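Local coordinates for protein DNMT2 (Spodoptera frugiperda, PDB 4H0N) that binds S-adenosyl-L-homocysteine and probably methylates a cytosine in the anticodon loop of tRNA(Asp) and, as a C5-methyltransferase, cytosine in DNA, at residues S3-E8 and E28-V33; G15-W20 and H45-T50; W20-L25 and V323-L328; A236-A241 and S307-Y312. The protein carries 3 engineered substitutions. All blocks are in the same frame, centred on the assembly; numbering follows the deposited sequence.

Contact 1: residues S3-E8 and E28-V33; sequences SHKILE and EIVAAV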
loop_
_atom_site.group_PDB
_atom_site.type_symbol
_atom_site.label_atom_id
_atom_site.label_comp_id
_atom_site.label_asym_id
_atom_site.label_seq_id
_atom_site.Cartn_x
_atom_site.Cartn_y
_atom_site.Cartn_z
ATOM N N SER A 3 17.249 -19.122 -2.592
ATOM C CA SER A 3 18.533 -18.589 -2.148
ATOM C C SER A 3 18.328 -17.594 -1.002
ATOM O O SER A 3 19.086 -17.591 -0.032
ATOM C CB SER A 3 19.283 -17.935 -3.318
ATOM O OG SER A 3 20.678 -17.840 -3.067
ATOM N N HIS A 4 17.294 -16.765 -1.111
ATOM C CA HIS A 4 16.988 -15.779 -0.078
ATOM C C HIS A 4 15.837 -16.222 0.825
ATOM O O HIS A 4 14.819 -16.731 0.350
ATOM C CB HIS A 4 16.634 -14.435 -0.711
ATOM C CG HIS A 4 17.761 -13.799 -1.457
ATOM N ND1 HIS A 4 18.979 -13.522 -0.869
ATOM C CD2 HIS A 4 17.853 -13.363 -2.736
ATOM C CE1 HIS A 4 19.773 -12.954 -1.760
ATOM N NE2 HIS A 4 19.115 -12.844 -2.897
ATOM N N LYS A 5 16.003 -16.010 2.129
ATOM C CA LYS A 5 14.962 -16.301 3.104
ATOM C C LYS A 5 14.340 -14.985 3.564
ATOM O O LYS A 5 15.015 -14.147 4.163
ATOM C CB LYS A 5 15.547 -17.050 4.305
ATOM C CG LYS A 5 16.418 -18.250 3.958
ATOM C CD LYS A 5 15.629 -19.305 3.224
ATOM C CE LYS A 5 16.200 -19.528 1.834
ATOM N NZ LYS A 5 15.305 -20.360 0.975
ATOM N N ILE A 6 13.057 -14.792 3.282
ATOM C CA ILE A 6 12.426 -13.518 3.603
ATOM C C ILE A 6 11.571 -13.563 4.873
ATOM O O ILE A 6 10.811 -14.504 5.109
ATOM C CB ILE A 6 11.605 -12.952 2.410
ATOM C CG1 ILE A 6 12.529 -12.553 1.258
ATOM C CG2 ILE A 6 10.818 -11.729 2.827
ATOM C CD1 ILE A 6 12.702 -13.611 0.211
ATOM N N LEU A 7 11.739 -12.542 5.704
ATOM C CA LEU A 7 10.828 -12.284 6.800
ATOM C C LEU A 7 9.959 -11.112 6.391
ATOM O O LEU A 7 10.461 -10.026 6.093
ATOM C CB LEU A 7 11.596 -11.947 8.073
ATOM C CG LEU A 7 10.702 -11.638 9.270
ATOM C CD1 LEU A 7 9.666 -12.738 9.450
ATOM C CD2 LEU A 7 11.539 -11.469 10.530
ATOM N N GLU A 8 8.653 -11.339 6.362
ATOM C CA GLU A 8 7.712 -10.328 5.906
ATOM C C GLU A 8 6.913 -9.781 7.086
ATOM O O GLU A 8 5.988 -10.431 7.567
ATOM C CB GLU A 8 6.782 -10.942 4.863
ATOM C CG GLU A 8 5.817 -9.984 4.212
ATOM C CD GLU A 8 4.819 -10.717 3.346
ATOM O OE1 GLU A 8 4.075 -10.049 2.592
ATOM O OE2 GLU A 8 4.779 -11.967 3.424
ATOM N N GLU A 28 12.372 -17.574 -0.871
ATOM C CA GLU A 28 11.125 -18.000 -0.262
ATOM C C GLU A 28 10.755 -17.029 0.852
ATOM O O GLU A 28 11.625 -16.372 1.425
ATOM C CB GLU A 28 11.273 -19.411 0.314
ATOM C CG GLU A 28 10.201 -20.388 -0.141
ATOM C CD GLU A 28 9.552 -21.134 1.014
ATOM O OE1 GLU A 28 10.142 -21.164 2.114
ATOM O OE2 GLU A 28 8.444 -21.681 0.820
ATOM N N ILE A 29 9.462 -16.927 1.144
ATOM C CA ILE A 29 9.008 -16.245 2.347
ATOM C C ILE A 29 8.942 -17.296 3.446
ATOM O O ILE A 29 8.067 -18.160 3.433
ATOM C CB ILE A 29 7.609 -15.632 2.168
ATOM C CG1 ILE A 29 7.543 -14.773 0.896
ATOM C CG2 ILE A 29 7.208 -14.846 3.414
ATOM C CD1 ILE A 29 8.212 -13.424 1.006
ATOM N N VAL A 30 9.877 -17.239 4.385
ATOM C CA VAL A 30 9.932 -18.246 5.434
ATOM C C VAL A 30 8.959 -17.914 6.554
ATOM O O VAL A 30 8.596 -18.782 7.345
ATOM C CB VAL A 30 11.364 -18.415 6.015
ATOM C CG1 VAL A 30 12.363 -18.634 4.894
ATOM C CG2 VAL A 30 11.761 -17.211 6.858
ATOM N N ALA A 31 8.542 -16.653 6.613
ATOM C CA ALA A 31 7.665 -16.198 7.684
ATOM C C ALA A 31 7.034 -14.847 7.368
ATOM O O ALA A 31 7.703 -13.947 6.854
ATOM C CB ALA A 31 8.423 -16.130 9.002
ATOM N N ALA A 32 5.742 -14.729 7.678
ATOM C CA ALA A 32 5.014 -13.476 7.568
ATOM C C ALA A 32 4.323 -13.229 8.899
ATOM O O ALA A 32 3.695 -14.134 9.449
ATOM C CB ALA A 32 4.002 -13.559 6.453
ATOM N N VAL A 33 4.440 -12.012 9.423
ATOM C CA VAL A 33 3.953 -11.712 10.767
ATOM C C VAL A 33 2.941 -10.571 10.777
ATOM O O VAL A 33 3.247 -9.456 10.350
ATOM C CB VAL A 33 5.115 -11.349 11.713
ATOM C CG1 VAL A 33 4.590 -11.004 13.087
ATOM C CG2 VAL A 33 6.121 -12.495 11.794
#

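Contact 2: residues G15-W20 and H45-T50; sequences GMHCAW and HNFPET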
loop_
_atom_site.group_PDB
_atom_site.type_symbol
_atom_site.label_atom_id
_atom_site.label_comp_id
_atom_site.label_asym_id
_atom_site.label_seq_id
_atom_site.Cartn_x
_atom_site.Cartn_y
_atom_site.Cartn_z
ATOM N N GLY A 15 1.063 -8.016 0.055
ATOM C CA GLY A 15 1.505 -7.316 -1.138
ATOM C C GLY A 15 2.989 -7.508 -1.386
ATOM O O GLY A 15 3.431 -7.635 -2.529
ATOM N N MET A 16 3.758 -7.525 -0.301
ATOM C CA MET A 16 5.187 -7.793 -0.365
ATOM C C MET A 16 5.443 -9.125 -1.061
ATOM O O MET A 16 6.220 -9.200 -2.014
ATOM C CB MET A 16 5.766 -7.829 1.046
ATOM C CG MET A 16 5.716 -6.500 1.771
ATOM S SD MET A 16 6.760 -5.269 0.975
ATOM C CE MET A 16 6.894 -4.040 2.268
ATOM N N HIS A 17 4.770 -10.166 -0.580
ATOM C CA HIS A 17 4.867 -11.506 -1.144
ATOM C C HIS A 17 4.537 -11.500 -2.635
ATOM O O HIS A 17 5.183 -12.183 -3.427
ATOM C CB HIS A 17 3.919 -12.441 -0.398
ATOM C CG HIS A 17 4.198 -13.893 -0.609
ATOM N ND1 HIS A 17 3.738 -14.871 0.247
ATOM C CD2 HIS A 17 4.888 -14.542 -1.582
ATOM C CE1 HIS A 17 4.132 -16.056 -0.188
ATOM N NE2 HIS A 17 4.826 -15.883 -1.291
ATOM N N CYS A 18 3.532 -10.719 -3.015
ATOM C CA CYS A 18 3.170 -10.599 -4.417
ATOM C C CYS A 18 4.258 -9.904 -5.216
ATOM O O CYS A 18 4.474 -10.219 -6.381
ATOM C CB CYS A 18 1.854 -9.845 -4.569
ATOM S SG CYS A 18 0.419 -10.872 -4.279
ATOM N N ALA A 19 4.939 -8.962 -4.576
ATOM C CA ALA A 19 5.969 -8.178 -5.237
ATOM C C ALA A 19 7.262 -8.975 -5.407
ATOM O O ALA A 19 7.978 -8.815 -6.398
ATOM C CB ALA A 19 6.222 -6.892 -4.467
ATOM N N TRP A 20 7.555 -9.835 -4.438
ATOM C CA TRP A 20 8.738 -10.685 -4.508
ATOM C C TRP A 20 8.671 -11.624 -5.710
ATOM O O TRP A 20 9.679 -11.868 -6.373
ATOM C CB TRP A 20 8.898 -11.500 -3.227
ATOM C CG TRP A 20 10.127 -12.341 -3.246
ATOM C CD1 TRP A 20 10.203 -13.686 -3.473
ATOM C CD2 TRP A 20 11.471 -11.890 -3.058
ATOM N NE1 TRP A 20 11.510 -14.099 -3.426
ATOM C CE2 TRP A 20 12.309 -13.012 -3.176
ATOM C CE3 TRP A 20 12.045 -10.641 -2.794
ATOM C CZ2 TRP A 20 13.692 -12.928 -3.041
ATOM C CZ3 TRP A 20 13.418 -10.559 -2.659
ATOM C CH2 TRP A 20 14.226 -11.694 -2.782
ATOM N N HIS A 45 -5.354 -17.399 2.287
ATOM C CA HIS A 45 -6.142 -17.813 1.147
ATOM C C HIS A 45 -5.280 -17.845 -0.106
ATOM O O HIS A 45 -5.403 -18.746 -0.935
ATOM C CB HIS A 45 -7.324 -16.865 0.954
ATOM C CG HIS A 45 -8.149 -17.173 -0.250
ATOM N ND1 HIS A 45 -9.057 -18.213 -0.287
ATOM C CD2 HIS A 45 -8.194 -16.591 -1.473
ATOM C CE1 HIS A 45 -9.628 -18.248 -1.477
ATOM N NE2 HIS A 45 -9.125 -17.281 -2.215
ATOM N N ASN A 46 -4.398 -16.863 -0.237
ATOM C CA ASN A 46 -3.569 -16.753 -1.429
ATOM C C ASN A 46 -2.221 -17.439 -1.299
ATOM O O ASN A 46 -1.583 -17.768 -2.301
ATOM C CB ASN A 46 -3.385 -15.291 -1.817
ATOM C CG ASN A 46 -4.651 -14.684 -2.360
ATOM O OD1 ASN A 46 -5.020 -14.926 -3.510
ATOM N ND2 ASN A 46 -5.334 -13.898 -1.534
ATOM N N PHE A 47 -1.791 -17.653 -0.060
ATOM C CA PHE A 47 -0.533 -18.346 0.197
ATOM C C PHE A 47 -0.687 -19.414 1.277
ATOM O O PHE A 47 -0.134 -19.272 2.364
ATOM C CB PHE A 47 0.547 -17.349 0.622
ATOM C CG PHE A 47 0.577 -16.091 -0.206
ATOM C CD1 PHE A 47 1.066 -16.111 -1.506
ATOM C CD2 PHE A 47 0.125 -14.888 0.318
ATOM C CE1 PHE A 47 1.097 -14.959 -2.269
ATOM C CE2 PHE A 47 0.157 -13.731 -0.440
ATOM C CZ PHE A 47 0.643 -13.767 -1.737
ATOM N N PRO A 48 -1.425 -20.495 0.973
ATOM C CA PRO A 48 -1.639 -21.592 1.925
ATOM C C PRO A 48 -0.327 -22.214 2.396
ATOM O O PRO A 48 -0.274 -22.811 3.468
ATOM C CB PRO A 48 -2.408 -22.628 1.098
ATOM C CG PRO A 48 -3.015 -21.869 -0.013
ATOM C CD PRO A 48 -2.057 -20.771 -0.329
ATOM N N GLU A 49 0.717 -22.068 1.589
ATOM C CA GLU A 49 1.995 -22.729 1.824
ATOM C C GLU A 49 2.892 -21.967 2.799
ATOM O O GLU A 49 3.821 -22.534 3.373
ATOM C CB GLU A 49 2.730 -22.921 0.487
ATOM C CG GLU A 49 3.338 -21.634 -0.119
ATOM C CD GLU A 49 2.313 -20.705 -0.774
ATOM O OE1 GLU A 49 1.119 -21.062 -0.843
ATOM O OE2 GLU A 49 2.708 -19.610 -1.228
ATOM N N THR A 50 2.602 -20.686 2.989
ATOM C CA THR A 50 3.519 -19.789 3.681
ATOM C C THR A 50 3.318 -19.718 5.194
ATOM O O THR A 50 2.196 -19.563 5.676
ATOM C CB THR A 50 3.421 -18.383 3.086
ATOM O OG1 THR A 50 3.772 -18.441 1.699
ATOM C CG2 THR A 50 4.344 -17.414 3.807
#

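Contact 3: residues W20-L25 and V323-L328; sequences WKESGL and VISELL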
loop_
_atom_site.group_PDB
_atom_site.type_symbol
_atom_site.label_atom_id
_atom_site.label_comp_id
_atom_site.label_asym_id
_atom_site.label_seq_id
_atom_site.Cartn_x
_atom_site.Cartn_y
_atom_site.Cartn_z
ATOM N N TRP A 20 7.555 -9.835 -4.438
ATOM C CA TRP A 20 8.738 -10.685 -4.508
ATOM C C TRP A 20 8.671 -11.624 -5.710
ATOM O O TRP A 20 9.679 -11.868 -6.373
ATOM C CB TRP A 20 8.898 -11.500 -3.227
ATOM C CG TRP A 20 10.127 -12.341 -3.246
ATOM C CD1 TRP A 20 10.203 -13.686 -3.473
ATOM C CD2 TRP A 20 11.471 -11.890 -3.058
ATOM N NE1 TRP A 20 11.510 -14.099 -3.426
ATOM C CE2 TRP A 20 12.309 -13.012 -3.176
ATOM C CE3 TRP A 20 12.045 -10.641 -2.794
ATOM C CZ2 TRP A 20 13.692 -12.928 -3.041
ATOM C CZ3 TRP A 20 13.418 -10.559 -2.659
ATOM C CH2 TRP A 20 14.226 -11.694 -2.782
ATOM N N LYS A 21 7.479 -12.149 -5.984
ATOM C CA LYS A 21 7.268 -13.012 -7.139
ATOM C C LYS A 21 7.496 -12.251 -8.431
ATOM O O LYS A 21 8.180 -12.732 -9.327
ATOM C CB LYS A 21 5.857 -13.598 -7.128
ATOM C CG LYS A 21 5.660 -14.730 -6.139
ATOM C CD LYS A 21 4.245 -15.295 -6.225
ATOM C CE LYS A 21 4.032 -16.422 -5.218
ATOM N NZ LYS A 21 2.735 -17.130 -5.430
ATOM N N GLU A 22 6.921 -11.057 -8.518
ATOM C CA GLU A 22 7.023 -10.254 -9.728
ATOM C C GLU A 22 8.466 -9.885 -10.073
ATOM O O GLU A 22 8.784 -9.647 -11.236
ATOM C CB GLU A 22 6.157 -8.998 -9.614
ATOM C CG GLU A 22 4.903 -9.032 -10.470
ATOM C CD GLU A 22 5.159 -8.598 -11.906
ATOM O OE1 GLU A 22 4.804 -9.358 -12.832
ATOM O OE2 GLU A 22 5.701 -7.491 -12.109
ATOM N N SER A 23 9.336 -9.859 -9.067
ATOM C CA SER A 23 10.732 -9.459 -9.259
ATOM C C SER A 23 11.549 -10.509 -9.998
ATOM O O SER A 23 12.540 -10.181 -10.650
ATOM C CB SER A 23 11.397 -9.139 -7.911
ATOM O OG SER A 23 11.528 -10.297 -7.100
ATOM N N GLY A 24 11.137 -11.769 -9.882
ATOM C CA GLY A 24 11.838 -12.878 -10.512
ATOM C C GLY A 24 13.021 -13.348 -9.687
ATOM O O GLY A 24 13.819 -14.170 -10.132
ATOM N N LEU A 25 13.126 -12.824 -8.472
ATOM C CA LEU A 25 14.264 -13.101 -7.603
ATOM C C LEU A 25 14.170 -14.469 -6.936
ATOM O O LEU A 25 13.076 -14.989 -6.704
ATOM C CB LEU A 25 14.401 -12.007 -6.543
ATOM C CG LEU A 25 15.315 -10.834 -6.890
ATOM C CD1 LEU A 25 15.112 -10.392 -8.331
ATOM C CD2 LEU A 25 15.062 -9.682 -5.940
ATOM N N VAL A 323 5.702 -1.195 -7.787
ATOM C CA VAL A 323 6.762 -0.334 -7.281
ATOM C C VAL A 323 7.763 -1.115 -6.427
ATOM O O VAL A 323 8.975 -0.933 -6.558
ATOM C CB VAL A 323 6.188 0.843 -6.470
ATOM C CG1 VAL A 323 7.306 1.699 -5.901
ATOM C CG2 VAL A 323 5.269 1.681 -7.344
ATOM N N ILE A 324 7.259 -1.998 -5.571
ATOM C CA ILE A 324 8.130 -2.761 -4.679
ATOM C C ILE A 324 8.976 -3.768 -5.452
ATOM O O ILE A 324 10.155 -3.973 -5.151
ATOM C CB ILE A 324 7.326 -3.470 -3.578
ATOM C CG1 ILE A 324 6.684 -2.433 -2.666
ATOM C CG2 ILE A 324 8.211 -4.400 -2.760
ATOM C CD1 ILE A 324 5.932 -3.040 -1.557
ATOM N N SER A 325 8.364 -4.380 -6.458
ATOM C CA SER A 325 9.070 -5.296 -7.334
ATOM C C SER A 325 10.246 -4.575 -7.992
ATOM O O SER A 325 11.353 -5.117 -8.090
ATOM C CB SER A 325 8.114 -5.849 -8.385
ATOM O OG SER A 325 8.720 -6.893 -9.126
ATOM N N GLU A 326 10.016 -3.337 -8.419
ATOM C CA GLU A 326 11.083 -2.542 -9.022
ATOM C C GLU A 326 12.192 -2.161 -8.042
ATOM O O GLU A 326 13.357 -2.089 -8.426
ATOM C CB GLU A 326 10.516 -1.300 -9.713
ATOM C CG GLU A 326 9.696 -1.623 -10.951
ATOM C CD GLU A 326 10.481 -2.422 -11.980
ATOM O OE1 GLU A 326 11.613 -2.016 -12.328
ATOM O OE2 GLU A 326 9.968 -3.466 -12.437
ATOM N N LEU A 327 11.835 -1.911 -6.785
ATOM C CA LEU A 327 12.827 -1.578 -5.764
ATOM C C LEU A 327 13.602 -2.824 -5.351
ATOM O O LEU A 327 14.806 -2.761 -5.091
ATOM C CB LEU A 327 12.164 -0.940 -4.542
ATOM C CG LEU A 327 11.585 0.468 -4.694
ATOM C CD1 LEU A 327 10.768 0.833 -3.475
ATOM C CD2 LEU A 327 12.681 1.487 -4.913
ATOM N N LEU A 328 12.904 -3.958 -5.293
ATOM C CA LEU A 328 13.549 -5.241 -5.020
ATOM C C LEU A 328 14.628 -5.556 -6.054
ATOM O O LEU A 328 15.704 -6.036 -5.697
ATOM C CB LEU A 328 12.523 -6.377 -4.949
ATOM C CG LEU A 328 11.689 -6.473 -3.667
ATOM C CD1 LEU A 328 10.578 -7.499 -3.823
ATOM C CD2 LEU A 328 12.567 -6.826 -2.487
#

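Contact 4: residues A236-A241 and S307-Y312; sequences AYTHYA and SMKQCY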
loop_
_atom_site.group_PDB
_atom_site.type_symbol
_atom_site.label_atom_id
_atom_site.label_comp_id
_atom_site.label_asym_id
_atom_site.label_seq_id
_atom_site.Cartn_x
_atom_site.Cartn_y
_atom_site.Cartn_z
ATOM N N ALA A 236 -10.747 4.221 4.163
ATOM C CA ALA A 236 -12.033 4.881 4.344
ATOM C C ALA A 236 -12.799 5.026 3.033
ATOM O O ALA A 236 -13.813 5.722 2.976
ATOM C CB ALA A 236 -11.840 6.241 5.002
ATOM N N TYR A 237 -12.307 4.374 1.982
ATOM C CA TYR A 237 -12.983 4.393 0.689
ATOM C C TYR A 237 -14.360 3.755 0.841
ATOM O O TYR A 237 -14.477 2.653 1.370
ATOM C CB TYR A 237 -12.141 3.659 -0.358
ATOM C CG TYR A 237 -12.636 3.752 -1.796
ATOM C CD1 TYR A 237 -12.810 4.981 -2.419
ATOM C CD2 TYR A 237 -12.894 2.604 -2.537
ATOM C CE1 TYR A 237 -13.246 5.064 -3.726
ATOM C CE2 TYR A 237 -13.330 2.677 -3.843
ATOM C CZ TYR A 237 -13.502 3.907 -4.438
ATOM O OH TYR A 237 -13.932 3.982 -5.749
ATOM N N THR A 238 -15.387 4.467 0.377
ATOM C CA THR A 238 -16.812 4.110 0.523
ATOM C C THR A 238 -17.400 4.346 1.923
ATOM O O THR A 238 -18.576 4.079 2.143
ATOM C CB THR A 238 -17.180 2.669 0.036
ATOM O OG1 THR A 238 -16.915 1.720 1.076
ATOM C CG2 THR A 238 -16.419 2.284 -1.237
ATOM N N HIS A 239 -16.584 4.838 2.855
ATOM C CA HIS A 239 -17.065 5.252 4.174
ATOM C C HIS A 239 -17.463 6.715 4.098
ATOM O O HIS A 239 -18.477 7.141 4.662
ATOM C CB HIS A 239 -15.956 5.166 5.223
ATOM C CG HIS A 239 -15.600 3.778 5.653
ATOM N ND1 HIS A 239 -14.830 3.534 6.771
ATOM C CD2 HIS A 239 -15.882 2.567 5.119
ATOM C CE1 HIS A 239 -14.660 2.232 6.912
ATOM N NE2 HIS A 239 -15.287 1.623 5.923
ATOM N N TYR A 240 -16.605 7.484 3.436
ATOM C CA TYR A 240 -16.779 8.915 3.264
ATOM C C TYR A 240 -16.495 9.213 1.811
ATOM O O TYR A 240 -15.937 8.382 1.096
ATOM C CB TYR A 240 -15.818 9.687 4.160
ATOM C CG TYR A 240 -15.862 9.218 5.589
ATOM C CD1 TYR A 240 -16.919 9.566 6.420
ATOM C CD2 TYR A 240 -14.855 8.414 6.107
ATOM C CE1 TYR A 240 -16.969 9.132 7.735
ATOM C CE2 TYR A 240 -14.893 7.973 7.421
ATOM C CZ TYR A 240 -15.952 8.336 8.231
ATOM O OH TYR A 240 -15.998 7.902 9.539
ATOM N N ALA A 241 -16.868 10.407 1.375
ATOM C CA ALA A 241 -16.925 10.694 -0.047
ATOM C C ALA A 241 -15.610 11.239 -0.563
ATOM O O ALA A 241 -15.438 11.449 -1.763
ATOM C CB ALA A 241 -18.026 11.693 -0.308
ATOM N N SER A 307 -16.451 -9.143 3.998
ATOM C CA SER A 307 -17.369 -8.142 3.468
ATOM C C SER A 307 -16.669 -7.091 2.628
ATOM O O SER A 307 -15.442 -6.996 2.628
ATOM C CB SER A 307 -18.075 -7.435 4.615
ATOM O OG SER A 307 -17.131 -6.753 5.423
ATOM N N MET A 308 -17.466 -6.286 1.933
ATOM C CA MET A 308 -16.944 -5.190 1.125
ATOM C C MET A 308 -16.168 -4.174 1.959
ATOM O O MET A 308 -15.107 -3.710 1.545
ATOM C CB MET A 308 -18.078 -4.489 0.371
ATOM C CG MET A 308 -18.695 -5.332 -0.721
ATOM S SD MET A 308 -17.421 -6.068 -1.752
ATOM C CE MET A 308 -18.401 -7.105 -2.829
ATOM N N LYS A 309 -16.700 -3.828 3.129
ATOM C CA LYS A 309 -16.076 -2.813 3.972
ATOM C C LYS A 309 -14.725 -3.286 4.505
ATOM O O LYS A 309 -13.779 -2.506 4.605
ATOM C CB LYS A 309 -17.011 -2.407 5.112
ATOM C CG LYS A 309 -18.317 -1.766 4.641
ATOM C CD LYS A 309 -18.088 -0.407 3.977
ATOM C CE LYS A 309 -19.407 0.246 3.560
ATOM N NZ LYS A 309 -19.613 0.205 2.083
ATOM N N GLN A 310 -14.647 -4.568 4.829
ATOM C CA GLN A 310 -13.411 -5.205 5.213
ATOM C C GLN A 310 -12.422 -5.177 4.076
ATOM O O GLN A 310 -11.251 -4.934 4.275
ATOM C CB GLN A 310 -13.656 -6.672 5.523
ATOM C CG GLN A 310 -13.372 -7.140 6.929
ATOM C CD GLN A 310 -14.587 -7.819 7.543
ATOM O OE1 GLN A 310 -14.534 -8.297 8.673
ATOM N NE2 GLN A 310 -15.688 -7.882 6.781
ATOM N N CYS A 311 -12.917 -5.460 2.884
ATOM C CA CYS A 311 -12.117 -5.499 1.656
ATOM C C CYS A 311 -11.405 -4.179 1.410
ATOM O O CYS A 311 -10.191 -4.137 1.196
ATOM C CB CYS A 311 -13.003 -5.797 0.443
ATOM S SG CYS A 311 -13.469 -7.527 0.210
ATOM N N TYR A 312 -12.179 -3.101 1.438
ATOM C CA TYR A 312 -11.644 -1.771 1.194
ATOM C C TYR A 312 -10.669 -1.328 2.284
ATOM O O TYR A 312 -9.665 -0.686 1.987
ATOM C CB TYR A 312 -12.779 -0.761 0.976
ATOM C CG TYR A 312 -13.486 -0.983 -0.346
ATOM C CD1 TYR A 312 -12.799 -0.834 -1.544
ATOM C CD2 TYR A 312 -14.822 -1.365 -0.401
ATOM C CE1 TYR A 312 -13.423 -1.043 -2.754
ATOM C CE2 TYR A 312 -15.452 -1.577 -1.617
ATOM C CZ TYR A 312 -14.743 -1.413 -2.786
ATOM O OH TYR A 312 -15.336 -1.615 -4.004
#

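Contact 1: residues S3-E8 and E28-V33
The carbonyl oxygen of Ile6 takes two backbone N-H groups of the neighbouring strand. Val30 N gives the firmer bond, Val30 N to Ile6 O 3.0 Å and in the carbonyl plane; Ala31 N adds a weak one. This double grip marks a beta bulge between two parallel strands: Ile6 pairs with Ile29, but Leu7 pairs with Ala31, because the extra residue Val30 takes a nearly helical psi of -19°. Regular ladder bonds run on both sides of the bulge. Ile6 N meets Glu28 O at 2.8 Å, and further along Glu8 N reaches Ala31 O at 2.8 Å in the straightest bond of the set, 168° at the hydrogen. The bulged Val30 lays its CG1 against Lys5 CB (3.6 Å), crossing the lysine stem at about a right angle.

Ile6, Ile29, Glu8 and Ala32 share one face of the sheet, covered by helices 15-23 and 37-46. There Ile6 CG2, anti to its backbone N, touches Ile29 CD1 at 3.6 Å, while Ile6 CD1 lies beside Glu28 O. An alanine at Ile6 would lose CG1, CG2 and CD1 and would probably loosen the packing against Ile29 and Trp20. Glu8 extends fully past Ile29 and sets OE2 against the methyl of Ala32 (Ala32 CB to Glu8 OE2 3.5 Å).

Buried beside alkyl groups, the Glu8 carboxylate is hydrogen-bonded by Tyr43 OH at OE2 and the helix amide of His17 at OE1; if ionised, it is probably stabilised by these two groups, which tie the sheet to both overlying helices.

Contact 2: residues G15-W20 and H45-T50
His17 and Phe47 lie ring on ring in an offset stack, centroids 3.8 Å apart and planes only 14° from parallel. The two side chains reach toward each other from helix 15-23 and from the residue just past helix 37-46, so that His17 ND1 sits over the middle of the phenyl ring. His17 CB joins in as a CH-pi contact over the same face, and Asn46 CB packs over the opposite one. At the phenyl edge stands Cys18, with SG 3.9 Å from Phe47 CZ. At the imidazole edge, in its plane, Thr50 OG1 approaches His17 CE1 at 3.1 Å.

Further out, a type I turn from Phe47 to Thr50, closed by Thr50 N on Phe47 O, brings the threonine round to that edge. Tyr43 OH hydrogen-bonds His17 ND1 and, together with the stack, helps to fix the rotation of the imidazole, while the Tyr43 ring also meets Phe47. An alanine at Phe47 would probably leave the imidazole without its stacking partner and remove the ring edge beside Cys18 SG.

Tyr43 OH also bonds Glu8 OE2, so the stacked imidazole belongs to a buried polar chain whose proton positions are probably coupled.

Contact 3: residues W20-L25 and V323-L328
Helix 15-23, the first helix of the Rossmann-like methyltransferase fold, ends here against helix 321-332, the last in the chain. The two backbones come close where a pair of serines meets, Ser23 CA lying 4.9 Å from Ser325 CA. Small side chains permit this. Ser325, its OG anti to the backbone N, turns the hydroxyl onto the other helix, beside Glu22 CB (Glu22 CB to Ser325 OG 3.4 Å). That hydroxyl also has a weak hydrogen bond with Ala19 O, one turn before Ser23.

One turn along from Ser325, Leu328 supplies the apolar half. Its side chain crosses that of Trp20 at about a right angle. CD2 comes to the indole edge, in the ring plane, with Leu328 CD2 3.8 Å from Trp20 CZ3, while CD1 approaches Trp20 CE3 obliquely at 3.6 Å. Over one face of the same indole sits Leu25 CB, and Leu25 CD2 continues outward to the Leu328 backbone, 3.7 Å from Leu328 O.

Ser23 organises the helix end. Its OG, placed between the backbone N and carbonyl carbon (chi1 67°), donates to Trp20 O at 2.5 Å from above the carbonyl plane, and accepts from Leu25 N at 3.3 Å. Gly24 leaves the helix with positive phi, which swings Leu25 back over the indole.

Ile324 and Leu327, with Leu328, pack on strand 114-119 of the central sheet. An ST turn thus closes the helix terminus, and the C-terminal helix returns to pack beside the N-terminal one, completing the catalytic domain of a C5-methyltransferase fold.

Contact 4: residues A236-A241 and S307-Y312
Polar contacts centre on the Thr238 hydroxyl. Lys309, bent at chi2 and chi4, curls its tip across from helix 308-316 and donates to it, Lys309 NZ to Thr238 OG1 3.3 Å. The hydroxyl itself donates to the carbonyl behind it, Thr238 OG1 to Tyr237 O 2.6 Å, in the carbonyl plane and on a lone pair. OG1 stands between the backbone N and carbonyl carbon, and that position leaves CG2 to turn toward the aromatic rings.

Tyr237, with CG anti to its backbone N, sends its edge toward the face of Tyr312 in an offset edge-to-face pair, centroids 5.4 Å apart and planes at 75°; the nearest atoms are Tyr237 CD2 and Tyr312 CD1 at 3.6 Å. Thr238 CG2 lies over a face of Tyr312 as a CH-pi contact, 4.2 Å from the ring centroid, and it also lies over one face of Tyr237.

Alkyl packing adds a last contact: His239 and Lys309 slide past each other in opposite directions, Lys309 CD 3.9 Å from His239 CD2 at the imidazole edge.

Ring packing, the CH-pi contact and the Lys309 bond thus hold the loop to helix 308-316. The buried phenols tie both rings to the Phe285 backbone, and Tyr237 also to Ser246 O, while solvent would probably share in stabilising the charge of the exposed Lys309.

Overall arrangement
Contacts 1, 2 and 3 form one continuous patch built round helix 15-23. Their centres are 10 to 14 Å apart, and contacts 2 and 3 share Trp20, whose indole also packs on Ile6 of contact 1. S-adenosyl-L-homocysteine lies at the end formed by contacts 1 and 2, about 12 Å from the Trp20 side chain: Gly15 N hydrogen-bonds it, the Val33 side chain is about 4 Å away and the Cys18 side chain about 8 Å. Contact 4 stands apart, its centre 23 to 30 Å from the other three, the Tyr312 side chain about 12 Å from the ligand. Helix 308-316 leads through Asn317 and Ser318, probable cofactor-binding residues, to helix 321-332 of contact 3.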